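Uncharacterized protein (PDB 4DQA) is of unknown function but probably binds carbohydrate, joining a BT_3987-like N-terminal domain to a concanavalin A-like lectin/glucanase domain. Local coordinates at residues M262-G267 and V286-V291; N178-T183 and L189-A194. All coordinates share one frame; numbering follows the deposited sequence. Where two conformers were deposited one is given.

Contact 1: residues M262-G267 and V286-V291; sequences MGFYIG and VRVWSV
The ring of Phe264 meets Val288 obliquely, its CZ lying 3.6 Å from Val288 CG2, while the rings of Phe154 and Tyr165 are set edge-to-face with it. This is the interior of a concanavalin A-like beta sandwich: strand 264-266 borders one sheet, strand 282-289 belongs to the other, and the touching parts, 264-266 and 286-288, run nearly antiparallel, 162° apart. No hydrogen bond joins them. The CA atoms of Phe264 and Val288 are 10.8 Å apart, too far for backbone pairing, so side chains bridge the gap. Phe264 has its CG opposite the backbone N (chi1 -166°), which sends the ring across the gap, where it slides past Val288 in the opposite direction. A long, flat, apolar group suits this wider end of the pair; at the other end the CA atoms of Ile266 and Val286 come within 8.9 Å, and aliphatic chains suffice.

Alternation along each strand sorts the residues. Phe264, Ile266, Val286 and Val288 point into the sandwich, whereas Arg287 points to the other face of its sheet, where it forms salt bridges with Glu166 and Glu285. Valine and isoleucine, branched at CB and so bulky beside the backbone, suit extended strands, and their side chains are wholly apolar. On the inner side Ile266 also rests on Ile150 and Leu314, and Val288 on Met181, so the apolar layer continues beyond the two segments. Ile266 and Val286 reach toward each other tip to tip. The extended outer arm of Ile266 (chi2 162°) carries its CD1 to 4.0 Å from CG1 of Val286.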
# COMPACT_ATOMS: atom_id res chain seq x y z
N MSE A 262 -7.16 -23.35 -20.97
CA MSE A 262 -8.00 -22.16 -21.08
C MSE A 262 -7.30 -20.90 -20.57
O MSE A 262 -7.77 -19.75 -20.78
CB MSE A 262 -9.27 -22.35 -20.26
CG MSE A 262 -9.10 -22.02 -18.77
SE MSE A 262 -8.13 -23.41 -17.79
CE MSE A 262 -9.44 -24.83 -17.98
N GLY A 263 -6.17 -21.12 -19.89
CA GLY A 263 -5.36 -20.02 -19.45
C GLY A 263 -5.89 -19.43 -18.16
O GLY A 263 -6.72 -20.03 -17.46
N PHE A 264 -5.41 -18.25 -17.87
CA PHE A 264 -5.57 -17.61 -16.59
C PHE A 264 -6.86 -16.80 -16.57
O PHE A 264 -7.14 -16.03 -17.49
CB PHE A 264 -4.37 -16.70 -16.35
CG PHE A 264 -4.20 -16.22 -14.94
CD1 PHE A 264 -4.92 -15.12 -14.47
CD2 PHE A 264 -3.28 -16.81 -14.08
CE1 PHE A 264 -4.77 -14.64 -13.18
CE2 PHE A 264 -3.13 -16.32 -12.78
CZ PHE A 264 -3.85 -15.24 -12.33
N TYR A 265 -7.61 -16.95 -15.49
CA TYR A 265 -8.84 -16.19 -15.28
C TYR A 265 -8.89 -15.60 -13.90
O TYR A 265 -8.36 -16.17 -12.94
CB TYR A 265 -10.09 -17.08 -15.44
CG TYR A 265 -10.52 -17.25 -16.87
CD1 TYR A 265 -11.27 -16.25 -17.50
CD2 TYR A 265 -10.17 -18.36 -17.62
CE1 TYR A 265 -11.67 -16.40 -18.82
CE2 TYR A 265 -10.56 -18.51 -18.96
CZ TYR A 265 -11.31 -17.49 -19.54
OH TYR A 265 -11.69 -17.67 -20.87
N ILE A 266 -9.57 -14.45 -13.80
CA ILE A 266 -9.96 -13.87 -12.52
C ILE A 266 -11.48 -13.89 -12.44
O ILE A 266 -12.17 -13.52 -13.39
CB ILE A 266 -9.46 -12.40 -12.39
CG1 ILE A 266 -7.93 -12.38 -12.43
CG2 ILE A 266 -9.99 -11.76 -11.11
CD1 ILE A 266 -7.35 -11.01 -12.75
N GLY A 267 -12.02 -14.40 -11.34
CA GLY A 267 -13.44 -14.25 -11.04
C GLY A 267 -14.40 -15.28 -11.59
O GLY A 267 -15.49 -15.42 -11.03
N VAL A 286 -5.72 -6.70 -6.94
CA VAL A 286 -5.44 -8.04 -7.47
C VAL A 286 -4.10 -8.05 -8.18
O VAL A 286 -3.87 -7.23 -9.07
CB VAL A 286 -6.53 -8.44 -8.47
CG1 VAL A 286 -6.24 -9.78 -9.12
CG2 VAL A 286 -7.91 -8.44 -7.81
N ARG A 287 -3.20 -8.94 -7.77
CA ARG A 287 -1.84 -8.96 -8.32
C ARG A 287 -1.33 -10.34 -8.57
O ARG A 287 -1.63 -11.27 -7.83
CB ARG A 287 -0.86 -8.26 -7.37
CG ARG A 287 -1.35 -6.92 -6.84
CD ARG A 287 -0.34 -6.34 -5.86
NE ARG A 287 -0.95 -5.21 -5.14
CZ ARG A 287 -0.75 -4.93 -3.87
NH1 ARG A 287 0.06 -5.67 -3.13
NH2 ARG A 287 -1.36 -3.89 -3.33
N VAL A 288 -0.47 -10.45 -9.58
CA VAL A 288 0.32 -11.66 -9.79
C VAL A 288 1.77 -11.21 -9.87
O VAL A 288 2.08 -10.26 -10.58
CB VAL A 288 -0.02 -12.38 -11.08
CG1 VAL A 288 0.90 -13.60 -11.27
CG2 VAL A 288 -1.46 -12.85 -11.08
N TRP A 289 2.64 -11.90 -9.14
CA TRP A 289 4.07 -11.60 -9.17
C TRP A 289 4.82 -12.82 -9.65
O TRP A 289 4.43 -13.96 -9.38
CB TRP A 289 4.59 -11.30 -7.75
CG TRP A 289 3.96 -10.17 -7.03
CD1 TRP A 289 2.76 -10.18 -6.37
CD2 TRP A 289 4.52 -8.86 -6.82
NE1 TRP A 289 2.52 -8.96 -5.79
CE2 TRP A 289 3.60 -8.14 -6.05
CE3 TRP A 289 5.70 -8.22 -7.24
CZ2 TRP A 289 3.81 -6.81 -5.67
CZ3 TRP A 289 5.91 -6.90 -6.86
CH2 TRP A 289 4.97 -6.21 -6.09
N SER A 290 5.97 -12.58 -10.29
CA SER A 290 6.87 -13.64 -10.69
C SER A 290 7.98 -13.92 -9.65
O SER A 290 9.06 -14.43 -9.99
CB SER A 290 7.50 -13.28 -12.04
OG SER A 290 8.19 -12.05 -11.94
N VAL A 291 7.70 -13.57 -8.40
CA VAL A 291 8.52 -13.93 -7.25
C VAL A 291 7.61 -14.36 -6.12
O VAL A 291 6.40 -14.08 -6.15
CB VAL A 291 9.35 -12.72 -6.77
CG1 VAL A 291 10.28 -12.27 -7.87
CG2 VAL A 291 8.45 -11.57 -6.30

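Contact 2: residues N178-T183 and L189-A194; sequences NTIMGT and LRIGDA
A classic beta bulge interrupts the antiparallel pairing of 178-183 with 189-194 in the lectin-like domain: Ile180 and Met181 both face Leu189. Leu189 O accepts from both amides of the bulge, from Ile180 N at 3.0 Å and from Met181 N at 3.1 Å, each in the carbonyl plane. Leu189 N returns a bond to Met181 O at 2.9 Å, nearly straight at 168°.

Beyond the bulge, Asn178 and Ile191 form a hydrogen-bonded pair, with Thr179 and Arg190 the non-hydrogen-bonded pair beside it. Ile191 O is gripped twice by one residue, by Asn178 N and by Asn178 ND2, both at 2.8 Å and from opposite faces of the carbonyl plane. Asparagine suits the place because its amide, with CG beside the backbone N (chi1 -53°), folds back to reach the same oxygen; ND2 also bonds to Leu175 O.

The main apolar partners are Ile180, Leu189 and Ile191. Ile180 CD1 lies 3.7 Å from Ile191 CG1, the two chains crossing at a slant, and 4.1 Å from Leu189 CG. Gly182 lies in the corner at 181-182 and Gly192 just after the corner at Ile191; at both, the backbone angles would press a CB against the preceding carbonyl oxygen, which explains glycine there. Arg190 leads away from the pairing to a salt bridge with Glu205.

Strand 187-190 pairs on its other side with strand 203-208, whose Leu204 meets Ile180 and Ile191. Strand 163-171 packs against the apolar side, with Tyr165 against Met181 and Leu189, and Ile169 and Val171 against Ile191.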
# COMPACT_ATOMS: atom_id res chain seq x y z
N ASN A 178 -15.74 -21.30 -5.65
CA ASN A 178 -15.76 -19.87 -5.97
C ASN A 178 -14.36 -19.46 -6.45
O ASN A 178 -13.42 -19.48 -5.68
CB ASN A 178 -16.11 -19.11 -4.70
CG ASN A 178 -17.39 -19.63 -4.07
OD1 ASN A 178 -18.48 -19.27 -4.47
ND2 ASN A 178 -17.24 -20.51 -3.07
N THR A 179 -14.23 -19.14 -7.73
CA THR A 179 -12.93 -18.82 -8.32
C THR A 179 -12.41 -17.47 -7.85
O THR A 179 -13.11 -16.47 -7.99
CB THR A 179 -13.06 -18.74 -9.85
OG1 THR A 179 -13.50 -19.98 -10.34
CG2 THR A 179 -11.73 -18.41 -10.52
N ILE A 180 -11.18 -17.42 -7.35
CA ILE A 180 -10.51 -16.13 -7.16
C ILE A 180 -9.70 -15.84 -8.40
O ILE A 180 -10.07 -14.98 -9.19
CB ILE A 180 -9.70 -16.07 -5.89
CG1 ILE A 180 -10.62 -16.24 -4.69
CG2 ILE A 180 -9.01 -14.68 -5.78
CD1 ILE A 180 -9.86 -16.46 -3.39
N MSE A 181 -8.61 -16.57 -8.62
CA MSE A 181 -7.74 -16.31 -9.76
C MSE A 181 -6.87 -17.52 -10.08
O MSE A 181 -6.47 -18.25 -9.16
CB MSE A 181 -6.85 -15.10 -9.44
CG MSE A 181 -6.17 -15.18 -8.07
SE MSE A 181 -5.47 -13.51 -7.31
CE MSE A 181 -4.16 -13.12 -8.70
N GLY A 182 -6.51 -17.71 -11.35
CA GLY A 182 -5.52 -18.69 -11.73
C GLY A 182 -5.89 -19.47 -12.96
O GLY A 182 -6.81 -19.07 -13.70
N THR A 183 -5.21 -20.59 -13.14
CA THR A 183 -5.32 -21.42 -14.31
C THR A 183 -5.88 -22.76 -13.90
O THR A 183 -5.19 -23.58 -13.30
CB THR A 183 -3.96 -21.54 -14.99
OG1 THR A 183 -3.49 -20.21 -15.25
CG2 THR A 183 -4.05 -22.34 -16.29
N LEU A 189 -6.32 -20.44 -7.34
CA LEU A 189 -6.73 -20.10 -5.98
C LEU A 189 -8.23 -19.89 -5.98
O LEU A 189 -8.78 -19.11 -6.78
CB LEU A 189 -6.00 -18.85 -5.51
CG LEU A 189 -6.31 -18.37 -4.09
CD1 LEU A 189 -5.78 -19.38 -3.09
CD2 LEU A 189 -5.69 -16.99 -3.86
N ARG A 190 -8.90 -20.65 -5.12
CA ARG A 190 -10.36 -20.62 -5.04
C ARG A 190 -10.80 -20.72 -3.60
O ARG A 190 -9.99 -20.93 -2.69
CB ARG A 190 -10.94 -21.77 -5.86
CG ARG A 190 -10.61 -23.15 -5.33
CD ARG A 190 -10.99 -24.24 -6.34
NE ARG A 190 -10.75 -25.59 -5.82
CZ ARG A 190 -10.71 -26.68 -6.59
NH1 ARG A 190 -10.88 -26.58 -7.90
NH2 ARG A 190 -10.47 -27.85 -6.03
N ILE A 191 -12.10 -20.56 -3.39
CA ILE A 191 -12.69 -20.82 -2.08
C ILE A 191 -13.72 -21.91 -2.31
O ILE A 191 -14.68 -21.73 -3.07
CB ILE A 191 -13.39 -19.60 -1.47
CG1 ILE A 191 -12.50 -18.36 -1.58
CG2 ILE A 191 -13.70 -19.91 -0.02
CD1 ILE A 191 -13.20 -17.07 -1.19
N GLY A 192 -13.48 -23.07 -1.70
CA GLY A 192 -14.38 -24.19 -1.77
C GLY A 192 -14.20 -25.15 -2.92
O GLY A 192 -13.81 -24.77 -4.03
N ASP A 193 -14.50 -26.41 -2.65
CA ASP A 193 -14.81 -27.36 -3.73
C ASP A 193 -15.81 -28.37 -3.19
O ASP A 193 -15.57 -29.58 -3.18
CB ASP A 193 -13.55 -28.05 -4.25
CG ASP A 193 -13.84 -28.89 -5.49
OD1 ASP A 193 -14.66 -28.45 -6.33
OD2 ASP A 193 -13.25 -29.97 -5.62
N ALA A 194 -16.93 -27.87 -2.69
CA ALA A 194 -17.82 -28.70 -1.87
C ALA A 194 -18.49 -29.83 -2.62
O ALA A 194 -18.92 -30.82 -2.00
CB ALA A 194 -18.85 -27.82 -1.18

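Both contacts are buried within the lectin-like domain, their centres about 12 Å apart, but they do different work. Contact 1 spans the space between sheets and is wholly apolar; contact 2 joins neighbouring strands, chiefly through backbone hydrogen bonds, and includes the partly exposed Arg190, whose end leads away from the pairing. Segments 262-267 and 178-183 are themselves linked by probable hydrogen bonds, Tyr265 O to Gly182 N at 2.9 Å and Gly267 N to Ile180 O at 3.0 Å. The selenomethionine at Met181 extends the bulge of contact 2 into the apolar layer of contact 1, where its side chain also touches Val286. Tyr165 is likewise shared by both contacts.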